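Local coordinates for transcriptional activator PlcR protein (Bacillus thuringiensis, PDB 3U3W), which binds DNA through a helix-turn-helix domain and activates transcription of virulence genes in response to the quorum-sensing signal peptide PapR, at residues 118-123 and 135-140; 122-127 and 162-167. All coordinates share one frame; numbering follows the deposited sequence.

Overall arrangement
Both contacts start from helix 109-125 in the all-helical, TPR-like domain of PlcR, and their centres lie 9 Å apart. Interaction 1 joins this helix to the next one, 131-143; interaction 2 carries it on to helix 153-167. Each is partly buried and hangs on one tyrosine, with a buried aliphatic residue and a partly exposed glutamate meeting its ring. The chemistry differs: in interaction 1 the glutamate lays its methylene over the ring, whereas in interaction 2 its carboxylate takes the phenol's hydrogen bond. Asn163, Ile164, Ala166 and Glu167 also pack on the bound peptide, whereas in interaction 1 Val121 alone is within its reach. Ile135 packs on Ile164 and Tyr165, linking the two contacts.

Interaction 1. Residues 118-123 and 135-140; sequences QYYVAA and ILELKK
Tyr120 of helix 109-125 lays its ring against the side chain of Glu137 on helix 131-143, and this pairing makes up most of the contact. CB of Glu137 sits almost over the ring centre, 3.7 Å from the centroid and 14° off the ring normal, a CH-pi contact made by a methylene of a charged residue. CG continues over the ring toward the phenol end, lying 3.8 Å from Tyr120 CZ. The bend at chi2 of Glu137 (-48°) then carries the carboxylate past the rim, with its plane turned 50° from that of the ring; Glu137 OE1 comes within 3.4 Å of Tyr120 OH. Leu138 adds a looser apolar touch, its CD2 standing 4.5 Å from Tyr120 CB.

Around this first shell, Lys140 holds the acid from within its own helix. Lys140 NZ donates to the syn lone pair of Glu137 OE1 at 3.1 Å and makes a weak second bond to Glu137 OE2, so the salt bridge restrains the carboxylate beside the phenol. Tyr119 CD2 lies over the rim of the opposite face of the Tyr120 ring, which is thus flanked by its sequence neighbour and by Glu137. Farther from the ring, Leu138 packs on Ile161 of helix 153-167, while Val121 reaches Tyr91 of helix 91-102 and an aromatic side chain of the bound peptide. Consecutive antiparallel helices paired through a short connection in this way are characteristic of the TPR-like C-terminal domain of the RNPP family.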
loop_
_atom_site.group_PDB
_atom_site.type_symbol
_atom_site.label_atom_id
_atom_site.label_comp_id
_atom_site.label_asym_id
_atom_site.label_seq_id
_atom_site.Cartn_x
_atom_site.Cartn_y
_atom_site.Cartn_z
ATOM N N GLN A 118 17.896 -2.049 11.890
ATOM C CA GLN A 118 16.999 -2.710 12.836
ATOM C C GLN A 118 17.738 -3.256 14.068
ATOM O O GLN A 118 17.203 -3.262 15.181
ATOM C CB GLN A 118 16.212 -3.840 12.153
ATOM C CG GLN A 118 15.252 -3.361 11.088
ATOM C CD GLN A 118 14.005 -2.684 11.668
ATOM O OE1 GLN A 118 13.647 -2.885 12.832
ATOM N NE2 GLN A 118 13.338 -1.884 10.847
ATOM N N TYR A 119 18.965 -3.723 13.858
ATOM C CA TYR A 119 19.744 -4.323 14.933
ATOM C C TYR A 119 20.146 -3.279 15.983
ATOM O O TYR A 119 19.990 -3.504 17.181
ATOM C CB TYR A 119 20.949 -5.069 14.343
ATOM C CG TYR A 119 22.137 -5.301 15.265
ATOM C CD1 TYR A 119 22.127 -6.296 16.238
ATOM C CD2 TYR A 119 23.293 -4.556 15.110
ATOM C CE1 TYR A 119 23.236 -6.507 17.062
ATOM C CE2 TYR A 119 24.390 -4.755 15.912
ATOM C CZ TYR A 119 24.362 -5.724 16.888
ATOM O OH TYR A 119 25.494 -5.881 17.672
ATOM N N TYR A 120 20.620 -2.131 15.511
ATOM C CA TYR A 120 20.985 -1.017 16.377
ATOM C C TYR A 120 19.816 -0.472 17.176
ATOM O O TYR A 120 19.958 -0.218 18.373
ATOM C CB TYR A 120 21.590 0.112 15.557
ATOM C CG TYR A 120 22.967 -0.201 15.051
ATOM C CD1 TYR A 120 23.933 -0.763 15.886
ATOM C CD2 TYR A 120 23.310 0.063 13.735
ATOM C CE1 TYR A 120 25.218 -1.041 15.408
ATOM C CE2 TYR A 120 24.580 -0.213 13.247
ATOM C CZ TYR A 120 25.531 -0.761 14.083
ATOM O OH TYR A 120 26.782 -1.027 13.570
ATOM N N VAL A 121 18.671 -0.278 16.522
ATOM C CA VAL A 121 17.481 0.202 17.221
ATOM C C VAL A 121 17.102 -0.785 18.317
ATOM O O VAL A 121 16.785 -0.407 19.451
ATOM C CB VAL A 121 16.262 0.391 16.271
ATOM C CG1 VAL A 121 14.995 0.616 17.069
ATOM C CG2 VAL A 121 16.498 1.534 15.311
ATOM N N ALA A 122 17.133 -2.058 17.956
ATOM C CA ALA A 122 16.816 -3.118 18.887
ATOM C C ALA A 122 17.823 -3.091 20.045
ATOM O O ALA A 122 17.446 -3.161 21.218
ATOM C CB ALA A 122 16.832 -4.455 18.173
ATOM N N ALA A 123 19.101 -2.962 19.706
ATOM C CA ALA A 123 20.153 -2.915 20.710
ATOM C C ALA A 123 19.905 -1.762 21.678
ATOM O O ALA A 123 19.983 -1.930 22.893
ATOM C CB ALA A 123 21.512 -2.783 20.050
ATOM N N ILE A 135 22.980 6.477 17.774
ATOM C CA ILE A 135 22.867 7.578 16.826
ATOM C C ILE A 135 24.060 7.655 15.875
ATOM O O ILE A 135 23.890 7.833 14.657
ATOM C CB ILE A 135 22.711 8.929 17.549
ATOM C CG1 ILE A 135 21.309 9.039 18.144
ATOM C CG2 ILE A 135 22.996 10.083 16.604
ATOM C CD1 ILE A 135 21.122 10.242 19.011
ATOM N N LEU A 136 25.265 7.521 16.424
ATOM C CA LEU A 136 26.470 7.580 15.598
ATOM C C LEU A 136 26.529 6.443 14.576
ATOM O O LEU A 136 26.973 6.637 13.449
ATOM C CB LEU A 136 27.727 7.582 16.471
ATOM C CG LEU A 136 28.007 8.895 17.213
ATOM C CD1 LEU A 136 29.082 8.730 18.297
ATOM C CD2 LEU A 136 28.379 10.011 16.236
ATOM N N GLU A 137 26.092 5.251 14.974
ATOM C CA GLU A 137 26.061 4.127 14.052
ATOM C C GLU A 137 25.006 4.354 12.961
ATOM O O GLU A 137 25.251 4.111 11.774
ATOM C CB GLU A 137 25.807 2.822 14.795
ATOM C CG GLU A 137 26.981 2.368 15.651
ATOM C CD GLU A 137 28.311 2.408 14.896
ATOM O OE1 GLU A 137 28.377 1.936 13.740
ATOM O OE2 GLU A 137 29.297 2.925 15.465
ATOM N N LEU A 138 23.840 4.839 13.367
ATOM C CA LEU A 138 22.796 5.189 12.411
ATOM C C LEU A 138 23.256 6.246 11.404
ATOM O O LEU A 138 23.054 6.090 10.205
ATOM C CB LEU A 138 21.540 5.641 13.142
ATOM C CG LEU A 138 20.873 4.462 13.822
ATOM C CD1 LEU A 138 19.633 4.902 14.567
ATOM C CD2 LEU A 138 20.538 3.435 12.762
ATOM N N LYS A 139 23.898 7.306 11.889
ATOM C CA LYS A 139 24.422 8.338 11.003
ATOM C C LYS A 139 25.412 7.775 9.985
ATOM O O LYS A 139 25.530 8.284 8.875
ATOM C CB LYS A 139 25.044 9.493 11.805
ATOM C CG LYS A 139 23.998 10.441 12.381
ATOM C CD LYS A 139 24.600 11.556 13.220
ATOM C CE LYS A 139 23.577 12.676 13.394
ATOM N NZ LYS A 139 23.952 13.688 14.411
ATOM N N LYS A 140 26.105 6.709 10.360
ATOM C CA LYS A 140 27.102 6.106 9.485
ATOM C C LYS A 140 26.441 5.344 8.344
ATOM O O LYS A 140 26.937 5.349 7.223
ATOM C CB LYS A 140 28.067 5.218 10.287
ATOM C CG LYS A 140 29.248 5.994 10.895
ATOM C CD LYS A 140 30.018 5.186 11.957
ATOM C CE LYS A 140 30.332 3.762 11.493
ATOM N NZ LYS A 140 31.083 2.979 12.531
#

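Interaction 2. Residues 122-127 and 162-167; sequences AAYVLK and ANIYAE
The backbones of helix 109-125 and helix 153-167 stay well apart here, with CA of Tyr124 and CA of Ile164 the nearest pair at 9.0 Å, and the tyrosine side chain bridges the interval. CG of Tyr124 lies anti to the backbone N (chi1 159°), which directs the ring across toward the facing helix. The branches of Ile164 cover one face of the ring toward its rim: CG2 comes to 4.1 Å from Tyr124 CE1, and Ile164 CG1 stands above the ring plane near CE2, offset toward the rim. At the far end Tyr124 OH donates a short hydrogen bond of 2.6 Å to Glu167 OE2. The acceptor oxygen lies at the ring edge, in the ring plane, and is met on its anti side with the donor 34° out of the carboxylate plane. Glu167 reaches it by an extended chain beyond CG.

Joining helices that are not consecutive, since helix 131-143 comes between them in the chain, the contact belongs to the layered helical array of the TPR-like domain, whose inner surface receives the PapR peptide. Ile164 and Glu167 both pack on an aromatic side chain of that peptide, so the residues that meet Tyr124 also help to form the ligand's surroundings. The phenol oxygen has a second partner in Asn168 ND2, the residue next to Glu167. Tyr131 and Cys134 of helix 131-143 also touch the Tyr124 side chain. Three residues on from the tyrosine, helix 109-125 closes in a Schellman motif, where Lys127 takes a positive phi of 65° and its N bonds back to Tyr124 O.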
loop_
_atom_site.group_PDB
_atom_site.type_symbol
_atom_site.label_atom_id
_atom_site.label_comp_id
_atom_site.label_asym_id
_atom_site.label_seq_id
_atom_site.Cartn_x
_atom_site.Cartn_y
_atom_site.Cartn_z
ATOM N N ALA A 122 17.133 -2.058 17.956
ATOM C CA ALA A 122 16.816 -3.118 18.887
ATOM C C ALA A 122 17.823 -3.091 20.045
ATOM O O ALA A 122 17.446 -3.161 21.218
ATOM C CB ALA A 122 16.832 -4.455 18.173
ATOM N N ALA A 123 19.101 -2.962 19.706
ATOM C CA ALA A 123 20.153 -2.915 20.710
ATOM C C ALA A 123 19.905 -1.762 21.678
ATOM O O ALA A 123 19.983 -1.930 22.893
ATOM C CB ALA A 123 21.512 -2.783 20.050
ATOM N N TYR A 124 19.583 -0.599 21.124
ATOM C CA TYR A 124 19.321 0.585 21.923
ATOM C C TYR A 124 18.088 0.429 22.814
ATOM O O TYR A 124 18.093 0.827 23.983
ATOM C CB TYR A 124 19.181 1.820 21.041
ATOM C CG TYR A 124 18.435 2.914 21.741
ATOM C CD1 TYR A 124 19.097 3.804 22.583
ATOM C CD2 TYR A 124 17.056 3.046 21.591
ATOM C CE1 TYR A 124 18.402 4.808 23.252
ATOM C CE2 TYR A 124 16.355 4.051 22.248
ATOM C CZ TYR A 124 17.038 4.929 23.081
ATOM O OH TYR A 124 16.352 5.913 23.752
ATOM N N VAL A 125 17.024 -0.146 22.277
ATOM C CA VAL A 125 15.815 -0.235 23.069
ATOM C C VAL A 125 16.070 -1.192 24.208
ATOM O O VAL A 125 15.557 -1.017 25.300
ATOM C CB VAL A 125 14.598 -0.695 22.233
ATOM C CG1 VAL A 125 13.419 -1.060 23.141
ATOM C CG2 VAL A 125 14.221 0.389 21.265
ATOM N N LEU A 126 16.888 -2.205 23.939
ATOM C CA LEU A 126 17.196 -3.226 24.928
ATOM C C LEU A 126 18.263 -2.744 25.918
ATOM O O LEU A 126 18.651 -3.466 26.835
ATOM C CB LEU A 126 17.626 -4.529 24.234
ATOM C CG LEU A 126 16.543 -5.231 23.405
ATOM C CD1 LEU A 126 17.100 -6.450 22.691
ATOM C CD2 LEU A 126 15.362 -5.612 24.265
ATOM N N LYS A 127 18.744 -1.525 25.728
ATOM C CA LYS A 127 19.721 -0.952 26.650
ATOM C C LYS A 127 21.057 -1.702 26.633
ATOM O O LYS A 127 21.796 -1.703 27.609
ATOM C CB LYS A 127 19.134 -0.887 28.064
ATOM C CG LYS A 127 17.886 0.002 28.139
ATOM C CD LYS A 127 17.291 0.064 29.538
ATOM C CE LYS A 127 15.935 0.771 29.546
ATOM N NZ LYS A 127 16.015 2.216 29.178
ATOM N N ALA A 162 15.827 10.692 14.955
ATOM C CA ALA A 162 15.029 11.763 15.558
ATOM C C ALA A 162 14.291 11.320 16.838
ATOM O O ALA A 162 14.173 12.094 17.792
ATOM C CB ALA A 162 14.051 12.320 14.543
ATOM N N ASN A 163 13.799 10.079 16.844
ATOM C CA ASN A 163 13.153 9.492 18.016
ATOM C C ASN A 163 14.098 9.416 19.203
ATOM O O ASN A 163 13.694 9.597 20.343
ATOM C CB ASN A 163 12.672 8.058 17.722
ATOM C CG ASN A 163 11.400 8.012 16.874
ATOM O OD1 ASN A 163 10.730 9.019 16.678
ATOM N ND2 ASN A 163 11.064 6.829 16.383
ATOM N N ILE A 164 15.355 9.100 18.924
ATOM C CA ILE A 164 16.318 8.843 19.979
ATOM C C ILE A 164 16.796 10.154 20.610
ATOM O O ILE A 164 16.872 10.251 21.835
ATOM C CB ILE A 164 17.490 7.983 19.479
ATOM C CG1 ILE A 164 16.967 6.601 19.075
ATOM C CG2 ILE A 164 18.575 7.868 20.562
ATOM C CD1 ILE A 164 17.986 5.747 18.367
ATOM N N TYR A 165 17.089 11.151 19.777
ATOM C CA TYR A 165 17.315 12.520 20.262
ATOM C C TYR A 165 16.149 12.931 21.151
ATOM O O TYR A 165 16.336 13.443 22.261
ATOM C CB TYR A 165 17.412 13.513 19.101
ATOM C CG TYR A 165 18.771 13.612 18.443
ATOM C CD1 TYR A 165 19.927 13.675 19.201
ATOM C CD2 TYR A 165 18.891 13.651 17.048
ATOM C CE1 TYR A 165 21.181 13.765 18.600
ATOM C CE2 TYR A 165 20.132 13.743 16.435
ATOM C CZ TYR A 165 21.278 13.803 17.221
ATOM O OH TYR A 165 22.525 13.903 16.635
ATOM N N ALA A 166 14.934 12.686 20.675
ATOM C CA ALA A 166 13.774 13.223 21.371
ATOM C C ALA A 166 13.548 12.576 22.732
ATOM O O ALA A 166 13.167 13.241 23.687
ATOM C CB ALA A 166 12.513 13.153 20.501
ATOM N N GLU A 167 13.765 11.282 22.839
ATOM C CA GLU A 167 13.454 10.647 24.108
ATOM C C GLU A 167 14.620 10.700 25.106
ATOM O O GLU A 167 14.499 10.238 26.239
ATOM C CB GLU A 167 12.903 9.240 23.906
ATOM C CG GLU A 167 13.880 8.186 23.505
ATOM C CD GLU A 167 13.225 6.810 23.510
ATOM O OE1 GLU A 167 12.045 6.716 23.929
ATOM O OE2 GLU A 167 13.880 5.834 23.094
#